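Beta-galactosidase/beta-glucuronidase (Faecalibacterium prausnitzii L2-6, PDB 6MVF) is an FMN-binding glycoside hydrolase of family 2 from a human gut bacterium and probably cleaves beta-glucuronides. Local coordinates at residues 33-38 with 45-50; 77-82 with 127-132; 88-93 with 166-171. One frame throughout, in Å; residues are numbered along the deposited sequence.

Contact 1 of 3, residues 33-38 with 45-50; sequences GWTLRF and AETVTL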
# COMPACT_ATOMS: atom_id res chain seq x y z
N GLY A 33 21.24 8.17 -10.63
CA GLY A 33 22.46 8.95 -10.49
C GLY A 33 23.48 8.83 -11.60
O GLY A 33 24.69 8.88 -11.33
N TRP A 34 23.04 8.70 -12.84
CA TRP A 34 23.95 8.46 -13.95
C TRP A 34 24.10 9.73 -14.78
O TRP A 34 23.15 10.51 -14.94
CB TRP A 34 23.44 7.33 -14.87
CG TRP A 34 23.37 5.99 -14.21
CD1 TRP A 34 22.35 5.51 -13.44
CD2 TRP A 34 24.35 4.95 -14.27
NE1 TRP A 34 22.63 4.23 -13.02
CE2 TRP A 34 23.85 3.86 -13.52
CE3 TRP A 34 25.59 4.82 -14.90
CZ2 TRP A 34 24.56 2.67 -13.37
CZ3 TRP A 34 26.30 3.63 -14.75
CH2 TRP A 34 25.78 2.58 -14.00
N THR A 35 25.30 9.92 -15.31
CA THR A 35 25.53 10.88 -16.37
C THR A 35 25.83 10.13 -17.65
O THR A 35 26.65 9.21 -17.66
CB THR A 35 26.69 11.81 -16.02
OG1 THR A 35 26.43 12.37 -14.74
CG2 THR A 35 26.80 12.93 -17.03
N LEU A 36 25.13 10.51 -18.72
CA LEU A 36 25.36 9.96 -20.05
C LEU A 36 26.13 10.99 -20.87
O LEU A 36 25.63 12.09 -21.11
CB LEU A 36 24.04 9.63 -20.74
CG LEU A 36 24.18 9.10 -22.16
CD1 LEU A 36 25.03 7.85 -22.15
CD2 LEU A 36 22.82 8.81 -22.72
N ARG A 37 27.34 10.63 -21.29
CA ARG A 37 28.12 11.43 -22.22
C ARG A 37 28.22 10.72 -23.57
O ARG A 37 28.03 9.50 -23.67
CB ARG A 37 29.54 11.71 -21.69
CG ARG A 37 29.57 12.51 -20.43
CD ARG A 37 30.97 12.63 -19.89
NE ARG A 37 31.01 13.45 -18.70
CZ ARG A 37 31.08 12.97 -17.46
NH1 ARG A 37 31.13 11.66 -17.27
NH2 ARG A 37 31.11 13.79 -16.42
N PHE A 38 28.50 11.50 -24.60
CA PHE A 38 28.69 10.99 -25.96
C PHE A 38 30.06 11.43 -26.45
O PHE A 38 30.24 12.60 -26.82
CB PHE A 38 27.59 11.49 -26.89
CG PHE A 38 26.25 10.84 -26.64
CD1 PHE A 38 25.35 11.40 -25.75
CD2 PHE A 38 25.89 9.67 -27.29
CE1 PHE A 38 24.11 10.80 -25.51
CE2 PHE A 38 24.66 9.06 -27.05
CZ PHE A 38 23.78 9.64 -26.15
N ALA A 45 26.29 16.35 -22.48
CA ALA A 45 26.12 15.47 -21.34
C ALA A 45 24.79 15.72 -20.65
O ALA A 45 24.25 16.82 -20.68
CB ALA A 45 27.25 15.67 -20.34
N GLU A 46 24.25 14.66 -20.04
CA GLU A 46 22.94 14.71 -19.40
C GLU A 46 22.91 13.71 -18.26
O GLU A 46 23.56 12.66 -18.31
CB GLU A 46 21.83 14.42 -20.41
CG GLU A 46 20.45 14.35 -19.80
CD GLU A 46 19.36 13.99 -20.81
OE1 GLU A 46 19.69 13.44 -21.89
OE2 GLU A 46 18.17 14.26 -20.51
N THR A 47 22.17 14.04 -17.21
CA THR A 47 21.94 13.10 -16.13
C THR A 47 20.65 12.35 -16.40
O THR A 47 19.66 12.94 -16.84
CB THR A 47 21.87 13.79 -14.78
OG1 THR A 47 20.94 14.87 -14.87
CG2 THR A 47 23.24 14.33 -14.40
N VAL A 48 20.69 11.04 -16.15
CA VAL A 48 19.63 10.12 -16.55
C VAL A 48 19.40 9.14 -15.41
O VAL A 48 20.29 8.88 -14.60
CB VAL A 48 19.98 9.35 -17.85
CG1 VAL A 48 20.24 10.30 -19.03
CG2 VAL A 48 21.18 8.42 -17.62
N THR A 49 18.20 8.59 -15.38
CA THR A 49 17.89 7.46 -14.51
C THR A 49 17.59 6.23 -15.37
O THR A 49 16.94 6.35 -16.41
CB THR A 49 16.72 7.81 -13.59
OG1 THR A 49 17.13 8.87 -12.71
CG2 THR A 49 16.31 6.62 -12.75
N LEU A 50 18.11 5.06 -14.95
CA LEU A 50 17.81 3.81 -15.64
C LEU A 50 16.45 3.25 -15.21
O LEU A 50 16.05 3.42 -14.06
CB LEU A 50 18.88 2.76 -15.35
CG LEU A 50 20.32 3.19 -15.56
CD1 LEU A 50 21.23 1.98 -15.38
CD2 LEU A 50 20.49 3.87 -16.92
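L50 lies across one face of the W34 indole. Its CG sits 3.9 Å from the centroid of the five-membered ring, 27° off the ring normal, a CH-pi contact, while L50 CD1 reaches toward the rim and comes 3.5 Å from W34 NE1. The indole is swung beside its own backbone N, its CG anti to the carbonyl carbon (chi1 -64°), which carries it toward L50 and leaves V48 to meet the stem: V48 CG2 packs 3.7 Å from W34 CB. W34 NE1 is hydrogen-bonded to L30 O. Strands 34-37 and 46-48 are the arms of a beta hairpin, and 46-48 is the outermost strand of a six-stranded antiparallel sheet in the sugar-binding domain. Paired W34 and V48, then L36 and E46, exchange four backbone hydrogen bonds; L36 N to E46 O is 2.7 Å. With an alanine at W34, L50 would probably lose the ring surface it rests on, L30 O its N-H partner, and a gap would open beside Y73, L134 and I136. On the face of the sheet away from W34, L36 and V48, T35 and T47 form a non-hydrogen-bonded pair, T35 OG1 lying 3.8 Å from T47 CG2. Farther on, the aliphatic stem of R37 meets A45, CG to CB 3.9 Å.

Contact 2 of 3, residues 77-82 with 127-132; sequences FKKPVQ and CRDGDN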
# COMPACT_ATOMS: atom_id res chain seq x y z
N PHE A 77 29.27 4.70 -6.60
CA PHE A 77 28.62 3.75 -5.69
C PHE A 77 29.53 3.47 -4.50
O PHE A 77 30.76 3.60 -4.59
CB PHE A 77 28.22 2.44 -6.41
CG PHE A 77 29.38 1.57 -6.86
CD1 PHE A 77 29.99 1.77 -8.08
CD2 PHE A 77 29.81 0.52 -6.07
CE1 PHE A 77 31.03 0.93 -8.50
CE2 PHE A 77 30.86 -0.31 -6.50
CZ PHE A 77 31.46 -0.10 -7.71
N LYS A 78 28.91 3.11 -3.38
CA LYS A 78 29.65 2.71 -2.20
C LYS A 78 29.89 1.22 -2.24
O LYS A 78 29.02 0.46 -2.68
CB LYS A 78 28.91 3.09 -0.91
CG LYS A 78 28.66 4.58 -0.78
CD LYS A 78 29.13 5.12 0.57
CE LYS A 78 29.75 6.52 0.45
NZ LYS A 78 28.88 7.46 -0.33
N LYS A 79 31.06 0.80 -1.80
CA LYS A 79 31.40 -0.61 -1.80
C LYS A 79 30.53 -1.31 -0.75
O LYS A 79 30.53 -0.89 0.41
CB LYS A 79 32.89 -0.78 -1.49
CG LYS A 79 33.40 -2.22 -1.41
CD LYS A 79 34.59 -2.27 -0.46
CE LYS A 79 35.04 -3.70 -0.14
NZ LYS A 79 35.70 -4.37 -1.30
N PRO A 80 29.74 -2.32 -1.12
CA PRO A 80 28.98 -3.05 -0.11
C PRO A 80 29.90 -3.85 0.80
O PRO A 80 30.98 -4.30 0.41
CB PRO A 80 28.07 -3.97 -0.93
CG PRO A 80 28.66 -4.01 -2.30
CD PRO A 80 29.38 -2.71 -2.50
N VAL A 81 29.44 -4.04 2.04
CA VAL A 81 30.21 -4.63 3.12
C VAL A 81 29.50 -5.88 3.63
O VAL A 81 28.30 -5.84 3.89
CB VAL A 81 30.40 -3.61 4.27
CG1 VAL A 81 30.73 -4.33 5.56
CG2 VAL A 81 31.48 -2.61 3.90
N GLN A 82 30.26 -6.97 3.79
CA GLN A 82 29.69 -8.17 4.37
C GLN A 82 30.14 -8.33 5.82
O GLN A 82 31.28 -7.97 6.15
CB GLN A 82 30.08 -9.42 3.56
CG GLN A 82 29.33 -9.54 2.23
CD GLN A 82 27.98 -10.27 2.35
OE1 GLN A 82 27.74 -11.00 3.32
NE2 GLN A 82 27.12 -10.09 1.35
N CYS A 127 37.43 -2.79 -6.24
CA CYS A 127 36.67 -1.98 -5.31
C CYS A 127 37.55 -1.48 -4.18
O CYS A 127 38.38 -2.22 -3.64
CB CYS A 127 35.50 -2.77 -4.72
SG CYS A 127 34.11 -3.04 -5.83
N ARG A 128 37.35 -0.22 -3.81
CA ARG A 128 37.91 0.37 -2.61
C ARG A 128 36.76 0.76 -1.68
O ARG A 128 35.61 0.88 -2.10
CB ARG A 128 38.76 1.59 -2.94
CG ARG A 128 37.97 2.75 -3.44
CD ARG A 128 38.62 3.41 -4.63
NE ARG A 128 37.80 4.53 -5.08
CZ ARG A 128 38.14 5.39 -6.03
NH1 ARG A 128 39.30 5.27 -6.67
NH2 ARG A 128 37.31 6.38 -6.34
N ASP A 129 37.08 0.93 -0.41
CA ASP A 129 36.08 1.41 0.53
C ASP A 129 35.61 2.81 0.15
O ASP A 129 36.31 3.57 -0.52
CB ASP A 129 36.63 1.40 1.95
CG ASP A 129 37.30 0.09 2.30
OD1 ASP A 129 37.58 -0.68 1.34
OD2 ASP A 129 37.54 -0.17 3.50
N GLY A 130 34.40 3.14 0.58
CA GLY A 130 33.81 4.42 0.23
C GLY A 130 33.42 4.46 -1.24
O GLY A 130 33.09 3.44 -1.86
N ASP A 131 33.47 5.66 -1.80
CA ASP A 131 33.00 5.86 -3.16
C ASP A 131 33.87 5.11 -4.15
O ASP A 131 35.08 5.00 -3.98
CB ASP A 131 32.98 7.35 -3.48
CG ASP A 131 31.84 8.09 -2.79
OD1 ASP A 131 30.99 7.43 -2.16
OD2 ASP A 131 31.80 9.35 -2.86
N ASN A 132 33.22 4.56 -5.18
CA ASN A 132 33.88 3.99 -6.35
C ASN A 132 33.22 4.60 -7.58
O ASN A 132 32.14 5.19 -7.49
CB ASN A 132 33.78 2.45 -6.38
CG ASN A 132 34.49 1.79 -5.21
OD1 ASN A 132 35.53 1.13 -5.39
ND2 ASN A 132 33.94 1.95 -4.01
O HOH W 1 32.65 0.88 1.52
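F77 and N132 pair where strand 70-78 ends and strand 131-139 begins, adjacent strands inside the six-stranded antiparallel sheet of the sugar-binding domain. Their backbones exchange two hydrogen bonds, N132 N to F77 O being 2.7 Å. F77 CG stands between its backbone N and carbonyl carbon (chi1 68°), and the ring is laid across N132: N132 CB sits over one face, 3.9 Å from the ring centroid, a CH-pi contact offset toward the rim. C127 SG approaches the same ring at its edge, 4.3 Å from F77 CE2, a sulfur-aromatic contact. The N132 amide, its plane 22° from that of the ring, is turned back on the preceding loop. N132 OD1 accepts R128 N on an in-plane lone pair, and N132 ND2 donates to R128 O at 2.8 Å; with N105 ND2 also bound to N132 OD1, three hydrogen bonds fix the rotation of the amide. Beyond F77, which also touches L165 of the facing sheet in this beta-sandwich domain, K78 and D131 put their side chains on the opposite face. They run side by side, the bent lysine bringing NZ to the syn lone pair of D131 OD1 in a 2.8 Å salt bridge. Past the strand end the pairing fades: K79 N makes only a weak bond to G130 O, and a water accepts from G130 N while donating to K79 O. The K79 chain passes along the loop backbone, CB 3.2 Å from R128 O, and its NZ lies near C127 CB.

Contact 3 of 3, residues 88-93 with 166-171; sequences RVYVEV and ISVPNA
Strands 88-93 and 166-168 run antiparallel, their short axes 155° apart and 4.9 Å at closest approach. R88 with V168 and Y90 with I166 are hydrogen-bonded pairs, each closed by two backbone bonds, from I166 N to Y90 O at 2.8 Å to V168 N to R88 O at 3.2 Å; V89 and S167 form the non-hydrogen-bonded pair between them. On the face of the sheet that bears R88, Y90, I166 and V168, aliphatic carbons meet. Y90 CB lies 4.1 Å from I166 CB, and R88 CB is equally far from V168 CG2. I166 CG1 is anti to the carbonyl carbon (chi1 -57°), and CD1 extends beyond it across the end of E92, 3.5 Å from OE1. The polar end of that glutamate is held by R120 in a salt bridge and by N164. R88 bends at chi2 and chi3 to run alongside N170, its guanidinium plane 80° from the amide, so the two groups do not stack. A water joins them instead, donating to N170 OD1 at 2.8 Å and accepting a weak bond from R88 NH1. R88 NH2 pairs with D122, and Y90 OH bonds to D176, close in sequence to the FMN-binding D174 and Y177. With D122 facing R88 and R120 facing E92, each charge has an opposite one beside it, which would probably favour the ionised forms next to the apolar I166 and V168.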
# COMPACT_ATOMS: atom_id res chain seq x y z
N ARG A 88 32.33 -10.62 -1.60
CA ARG A 88 32.53 -10.42 -3.02
C ARG A 88 31.49 -9.44 -3.54
O ARG A 88 30.39 -9.31 -2.99
CB ARG A 88 32.45 -11.76 -3.77
CG ARG A 88 33.31 -12.82 -3.10
CD ARG A 88 33.88 -13.82 -4.08
NE ARG A 88 34.70 -13.21 -5.13
CZ ARG A 88 35.91 -12.71 -4.93
NH1 ARG A 88 36.45 -12.74 -3.72
NH2 ARG A 88 36.59 -12.20 -5.94
N VAL A 89 31.87 -8.71 -4.58
CA VAL A 89 31.04 -7.67 -5.17
C VAL A 89 30.91 -7.96 -6.66
O VAL A 89 31.91 -8.22 -7.33
CB VAL A 89 31.62 -6.27 -4.95
CG1 VAL A 89 30.67 -5.20 -5.52
CG2 VAL A 89 31.92 -6.06 -3.45
N TYR A 90 29.68 -7.92 -7.16
CA TYR A 90 29.39 -8.17 -8.56
C TYR A 90 28.55 -7.02 -9.10
O TYR A 90 27.67 -6.51 -8.40
CB TYR A 90 28.63 -9.49 -8.75
CG TYR A 90 29.49 -10.75 -8.75
CD1 TYR A 90 29.95 -11.32 -7.56
CD2 TYR A 90 29.79 -11.39 -9.95
CE1 TYR A 90 30.73 -12.49 -7.58
CE2 TYR A 90 30.54 -12.57 -9.97
CZ TYR A 90 31.02 -13.11 -8.80
OH TYR A 90 31.77 -14.26 -8.87
N VAL A 91 28.83 -6.59 -10.33
CA VAL A 91 27.93 -5.70 -11.05
C VAL A 91 27.12 -6.55 -12.02
O VAL A 91 27.67 -7.44 -12.68
CB VAL A 91 28.66 -4.54 -11.77
CG1 VAL A 91 29.70 -5.05 -12.72
CG2 VAL A 91 27.67 -3.71 -12.52
N GLU A 92 25.82 -6.30 -12.07
CA GLU A 92 24.90 -7.04 -12.93
C GLU A 92 24.19 -6.05 -13.85
O GLU A 92 23.43 -5.20 -13.38
CB GLU A 92 23.91 -7.83 -12.08
CG GLU A 92 22.73 -8.40 -12.82
CD GLU A 92 21.82 -9.22 -11.92
OE1 GLU A 92 22.09 -10.44 -11.76
OE2 GLU A 92 20.85 -8.64 -11.36
N VAL A 93 24.47 -6.15 -15.15
CA VAL A 93 23.78 -5.38 -16.19
C VAL A 93 22.68 -6.26 -16.76
O VAL A 93 22.94 -7.38 -17.22
CB VAL A 93 24.75 -4.94 -17.30
CG1 VAL A 93 24.00 -4.19 -18.40
CG2 VAL A 93 25.90 -4.09 -16.72
N ILE A 166 25.54 -6.67 -6.58
CA ILE A 166 25.28 -7.88 -5.80
C ILE A 166 26.44 -8.10 -4.81
O ILE A 166 27.61 -8.17 -5.21
CB ILE A 166 25.08 -9.12 -6.69
CG1 ILE A 166 23.94 -8.88 -7.68
CG2 ILE A 166 24.81 -10.35 -5.82
CD1 ILE A 166 23.71 -10.01 -8.67
N SER A 167 26.10 -8.21 -3.53
CA SER A 167 27.04 -8.49 -2.46
C SER A 167 26.75 -9.89 -1.93
O SER A 167 25.60 -10.19 -1.56
CB SER A 167 26.90 -7.44 -1.36
OG SER A 167 27.68 -7.76 -0.24
N VAL A 168 27.76 -10.75 -1.90
CA VAL A 168 27.61 -12.14 -1.46
C VAL A 168 28.82 -12.55 -0.64
O VAL A 168 29.88 -11.91 -0.70
CB VAL A 168 27.43 -13.12 -2.64
CG1 VAL A 168 26.05 -12.94 -3.33
CG2 VAL A 168 28.58 -12.99 -3.62
N PRO A 169 28.69 -13.63 0.16
CA PRO A 169 29.87 -14.18 0.84
C PRO A 169 30.77 -14.89 -0.14
O PRO A 169 30.43 -15.01 -1.33
CB PRO A 169 29.29 -15.17 1.86
CG PRO A 169 27.81 -14.95 1.84
CD PRO A 169 27.48 -14.39 0.50
N ASN A 170 31.91 -15.39 0.35
CA ASN A 170 32.88 -16.05 -0.53
C ASN A 170 32.30 -17.32 -1.14
O ASN A 170 32.48 -17.60 -2.32
CB ASN A 170 34.17 -16.33 0.23
CG ASN A 170 35.24 -16.94 -0.65
OD1 ASN A 170 35.69 -16.30 -1.61
ND2 ASN A 170 35.64 -18.16 -0.35
N ALA A 171 31.60 -18.12 -0.34
CA ALA A 171 30.84 -19.25 -0.85
C ALA A 171 29.42 -18.77 -1.13
O ALA A 171 28.75 -18.23 -0.25
CB ALA A 171 30.84 -20.41 0.15
O HOH W 2 37.02 -13.85 -1.12

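In the fold
Contacts 1 and 2 belong to one sheet, in which strands 34-37 and 70-78 are neighbours; their centres are 21 Å apart and their nearest atoms about 7 Å. Contact 3 lies in the other sheet of the same sugar-binding domain, 12 Å from contact 2 between centres and touching it. Q82 NE2 probably donates to S167 OG (2.9 Å), and P80 CB packs 3.7 Å from S167 CB. The segments of contacts 2 and 3 alternate along the chain, so the two sheets are interlaced, whereas contact 1 closes before either opens. Contact 3 is nearest the cofactor: the Y90 side chain is about 11 Å from FMN and about 6 Å from that of D174, which binds it.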